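Local structure of NTF2-like nuclease/anti-CRISPR (Clostridia bacterium, 7JTA) at residues V8-D13 and V22-L27. The protein acts as an anti-CRISPR that impairs SpyCas9 activity and relieves DNA torsion in target plasmids, probably as a nuclease. Numbering follows the deposited sequence.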
ATOM      1  N   VAL A   8      13.482 -10.760   8.058  1.00 79.75           N
ATOM      2  CA  VAL A   8      13.041 -10.786   6.667  1.00 86.57           C
ATOM      3  C   VAL A   8      12.933 -12.240   6.227  1.00 68.18           C
ATOM      4  O   VAL A   8      13.914 -12.990   6.272  1.00 79.47           O
ATOM      5  CB  VAL A   8      13.999  -9.999   5.762  1.00 74.59           C
ATOM      6  CG1 VAL A   8      13.547 -10.092   4.315  1.00 71.68           C
ATOM      7  CG2 VAL A   8      14.070  -8.549   6.207  1.00 72.32           C
ATOM      8  N   GLU A   9      11.738 -12.642   5.805  1.00 64.60           N
ATOM      9  CA  GLU A   9      11.440 -14.031   5.487  1.00 71.96           C
ATOM     10  C   GLU A   9      11.403 -14.310   3.990  1.00 79.01           C
ATOM     11  O   GLU A   9      11.647 -15.448   3.575  1.00 74.70           O
ATOM     12  CB  GLU A   9      10.096 -14.422   6.116  1.00 70.61           C
ATOM     13  CG  GLU A   9       9.487 -15.714   5.606  1.00104.98           C
ATOM     14  CD  GLU A   9       8.033 -15.864   6.024  1.00122.09           C
ATOM     15  OE1 GLU A   9       7.750 -15.781   7.240  1.00104.99           O
ATOM     16  OE2 GLU A   9       7.172 -16.064   5.139  1.00120.56           O
ATOM     17  N   GLU A  10      11.117 -13.301   3.173  1.00 73.06           N
ATOM     18  CA  GLU A  10      10.986 -13.495   1.738  1.00 59.85           C
ATOM     19  C   GLU A  10      11.146 -12.149   1.052  1.00 62.50           C
ATOM     20  O   GLU A  10      10.713 -11.123   1.581  1.00 74.59           O
ATOM     21  CB  GLU A  10       9.633 -14.122   1.387  1.00 56.29           C
ATOM     22  CG  GLU A  10       9.498 -14.567  -0.059  1.00 70.63           C
ATOM     23  CD  GLU A  10       8.644 -13.623  -0.885  1.00 80.72           C
ATOM     24  OE1 GLU A  10       8.651 -12.407  -0.603  1.00 78.12           O
ATOM     25  OE2 GLU A  10       7.961 -14.097  -1.816  1.00 97.00           O
ATOM     26  N   THR A  11      11.781 -12.161  -0.116  1.00 72.68           N
ATOM     27  CA  THR A  11      11.894 -10.990  -0.972  1.00 60.58           C
ATOM     28  C   THR A  11      11.465 -11.375  -2.378  1.00 64.38           C
ATOM     29  O   THR A  11      11.562 -12.540  -2.770  1.00 69.23           O
ATOM     30  CB  THR A  11      13.334 -10.440  -0.984  1.00 66.29           C
ATOM     31  OG1 THR A  11      13.629  -9.829   0.275  1.00 81.12           O
ATOM     32  CG2 THR A  11      13.524  -9.420  -2.090  1.00 76.51           C
ATOM     33  N   ARG A  12      10.981 -10.396  -3.138  1.00 58.62           N
ATOM     34  CA  ARG A  12      10.470 -10.710  -4.461  1.00 56.66           C
ATOM     35  C   ARG A  12      10.520  -9.473  -5.345  1.00 64.68           C
ATOM     36  O   ARG A  12      10.196  -8.369  -4.907  1.00 64.10           O
ATOM     37  CB  ARG A  12       9.046 -11.263  -4.398  1.00 62.23           C
ATOM     38  CG  ARG A  12       8.658 -12.014  -5.648  1.00 63.89           C
ATOM     39  CD  ARG A  12       7.649 -13.084  -5.341  1.00 58.90           C
ATOM     40  NE  ARG A  12       6.458 -12.504  -4.739  1.00 73.46           N
ATOM     41  CZ  ARG A  12       5.434 -12.033  -5.440  1.00 87.35           C
ATOM     42  NH1 ARG A  12       5.463 -12.085  -6.765  1.00 78.02           N
ATOM     43  NH2 ARG A  12       4.384 -11.510  -4.819  1.00 80.26           N
ATOM     44  N   ASP A  13      10.926  -9.682  -6.595  1.00 77.15           N
ATOM     45  CA  ASP A  13      11.002  -8.630  -7.602  1.00 53.01           C
ATOM     46  C   ASP A  13       9.655  -8.534  -8.314  1.00 56.42           C
ATOM     47  O   ASP A  13       9.276  -9.440  -9.064  1.00 73.30           O
ATOM     48  CB  ASP A  13      12.127  -8.958  -8.575  1.00 60.76           C
ATOM     49  CG  ASP A  13      12.463  -7.821  -9.491  1.00 74.14           C
ATOM     50  OD1 ASP A  13      13.669  -7.637  -9.738  1.00 78.98           O
ATOM     51  OD2 ASP A  13      11.544  -7.104  -9.939  1.00 84.84           O
ATOM     52  N   VAL A  22      10.740  -2.486  -8.144  1.00 50.45           N
ATOM     53  CA  VAL A  22       9.759  -2.547  -7.065  1.00 53.79           C
ATOM     54  C   VAL A  22       9.956  -3.852  -6.303  1.00 52.90           C
ATOM     55  O   VAL A  22       9.782  -4.939  -6.864  1.00 54.36           O
ATOM     56  CB  VAL A  22       8.326  -2.438  -7.602  1.00 51.15           C
ATOM     57  CG1 VAL A  22       7.335  -2.685  -6.485  1.00 49.07           C
ATOM     58  CG2 VAL A  22       8.105  -1.072  -8.218  1.00 52.22           C
ATOM     59  N   ILE A  23      10.294  -3.747  -5.019  1.00 57.07           N
ATOM     60  CA  ILE A  23      10.614  -4.896  -4.180  1.00 52.83           C
ATOM     61  C   ILE A  23       9.465  -5.180  -3.224  1.00 53.41           C
ATOM     62  O   ILE A  23       8.806  -4.259  -2.731  1.00 59.41           O
ATOM     63  CB  ILE A  23      11.913  -4.670  -3.382  1.00 55.57           C
ATOM     64  CG1 ILE A  23      13.080  -4.348  -4.315  1.00 61.28           C
ATOM     65  CG2 ILE A  23      12.223  -5.885  -2.532  1.00 54.46           C
ATOM     66  CD1 ILE A  23      14.346  -3.977  -3.579  1.00 64.54           C
ATOM     67  N   GLU A  24       9.220  -6.463  -2.981  1.00 62.37           N
ATOM     68  CA  GLU A  24       8.333  -6.926  -1.924  1.00 54.00           C
ATOM     69  C   GLU A  24       9.140  -7.719  -0.911  1.00 65.14           C
ATOM     70  O   GLU A  24      10.006  -8.515  -1.285  1.00 76.78           O
ATOM     71  CB  GLU A  24       7.213  -7.811  -2.449  1.00 55.45           C
ATOM     72  CG  GLU A  24       6.725  -8.782  -1.384  1.00 67.86           C
ATOM     73  CD  GLU A  24       5.815  -9.855  -1.931  1.00 80.22           C
ATOM     74  OE1 GLU A  24       6.234 -11.031  -1.952  1.00 73.02           O
ATOM     75  OE2 GLU A  24       4.694  -9.518  -2.364  1.00 74.06           O
ATOM     76  N   ALA A  25       8.862  -7.496   0.370  1.00 57.03           N
ATOM     77  CA  ALA A  25       9.450  -8.292   1.437  1.00 52.07           C
ATOM     78  C   ALA A  25       8.347  -8.745   2.377  1.00 62.04           C
ATOM     79  O   ALA A  25       7.381  -8.014   2.609  1.00 62.80           O
ATOM     80  CB  ALA A  25      10.522  -7.509   2.203  1.00 49.06           C
ATOM     81  N   ILE A  26       8.485  -9.958   2.903  1.00 62.40           N
ATOM     82  CA  ILE A  26       7.627 -10.447   3.972  1.00 59.24           C
ATOM     83  C   ILE A  26       8.421 -10.351   5.263  1.00 61.31           C
ATOM     84  O   ILE A  26       9.452 -11.015   5.415  1.00 66.71           O
ATOM     85  CB  ILE A  26       7.165 -11.887   3.716  1.00 65.85           C
ATOM     86  CG1 ILE A  26       6.404 -11.974   2.394  1.00 65.76           C
ATOM     87  CG2 ILE A  26       6.287 -12.356   4.859  1.00 60.70           C
ATOM     88  CD1 ILE A  26       5.277 -10.979   2.264  1.00 64.78           C
ATOM     89  N   LEU A  27       7.959  -9.512   6.184  1.00 71.89           N
ATOM     90  CA  LEU A  27       8.618  -9.310   7.465  1.00 72.04           C
ATOM     91  C   LEU A  27       7.855 -10.027   8.568  1.00 69.58           C
ATOM     92  O   LEU A  27       6.624 -10.102   8.539  1.00 76.82           O
ATOM     93  CB  LEU A  27       8.720  -7.819   7.789  1.00 64.92           C
ATOM     94  CG  LEU A  27       9.278  -6.939   6.669  1.00 69.00           C
ATOM     95  CD1 LEU A  27       9.449  -5.507   7.145  1.00 60.79           C
ATOM     96  CD2 LEU A  27      10.594  -7.494   6.146  1.00 72.18           C
TER
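Arg12 and Glu24 pair backbone to backbone and again through their side chains, in the hairpin where strand 7-16, outermost in its own chain, lies antiparallel to strand 20-29. Arg12 N bonds to Glu24 O at 2.8 Å, and Glu24 N returns a bond to Arg12 O at 2.9 Å. Further along, Glu9 N bonds to Ile26 O (2.8 Å), and Ile26 N bonds to Glu10 O. Two residues, Glu9 and Glu10, thus face the single Ile26, a classic beta bulge; the helix-like backbone of Glu9 (psi -26°) makes the extra step between the Val8-Leu27 and Thr11-Ala25 pairs.

The charged groups gather on the face of Glu10, Arg12, Glu24 and Ile26. A turn about CG-CD (chi3 59°) brings NE of Arg12 to Glu24 OE1 at 3.2 Å, approaching from above the carboxylate plane; guanidinium and carboxylate planes stand 71° apart. A weak bond from NH2 to Glu24 OE2 adds a second link. Glu10 bends about CB-CG, which swings its CD toward strand 20-29. Its OE1 lies 3.1 Å from Glu24 OE1, two acceptors with no hydrogen bond between them, while its OE2 forms a long salt bridge to Arg12. Arg35 also bridges Glu24, and Arg12 NH1 bonds to Ile59 O of the second subunit.

Apolar contacts are sparser. Val8 CG2 rests on Leu27 CD2 at 3.6 Å, the two side chains lying side by side, and Thr11 CG2 meets Ile23 CG2 on the same face. Beside the bulge, Ile26 CG1 packs on Glu10 CB, and its CG2 lies near the carboxylate of Glu9, which pairs with Arg33.

The positive charges of Arg12 and Arg35 would offset much of the cost of burying Glu24 near a second carboxylate, and the same Arg12 ties this hairpin to the neighbouring subunit.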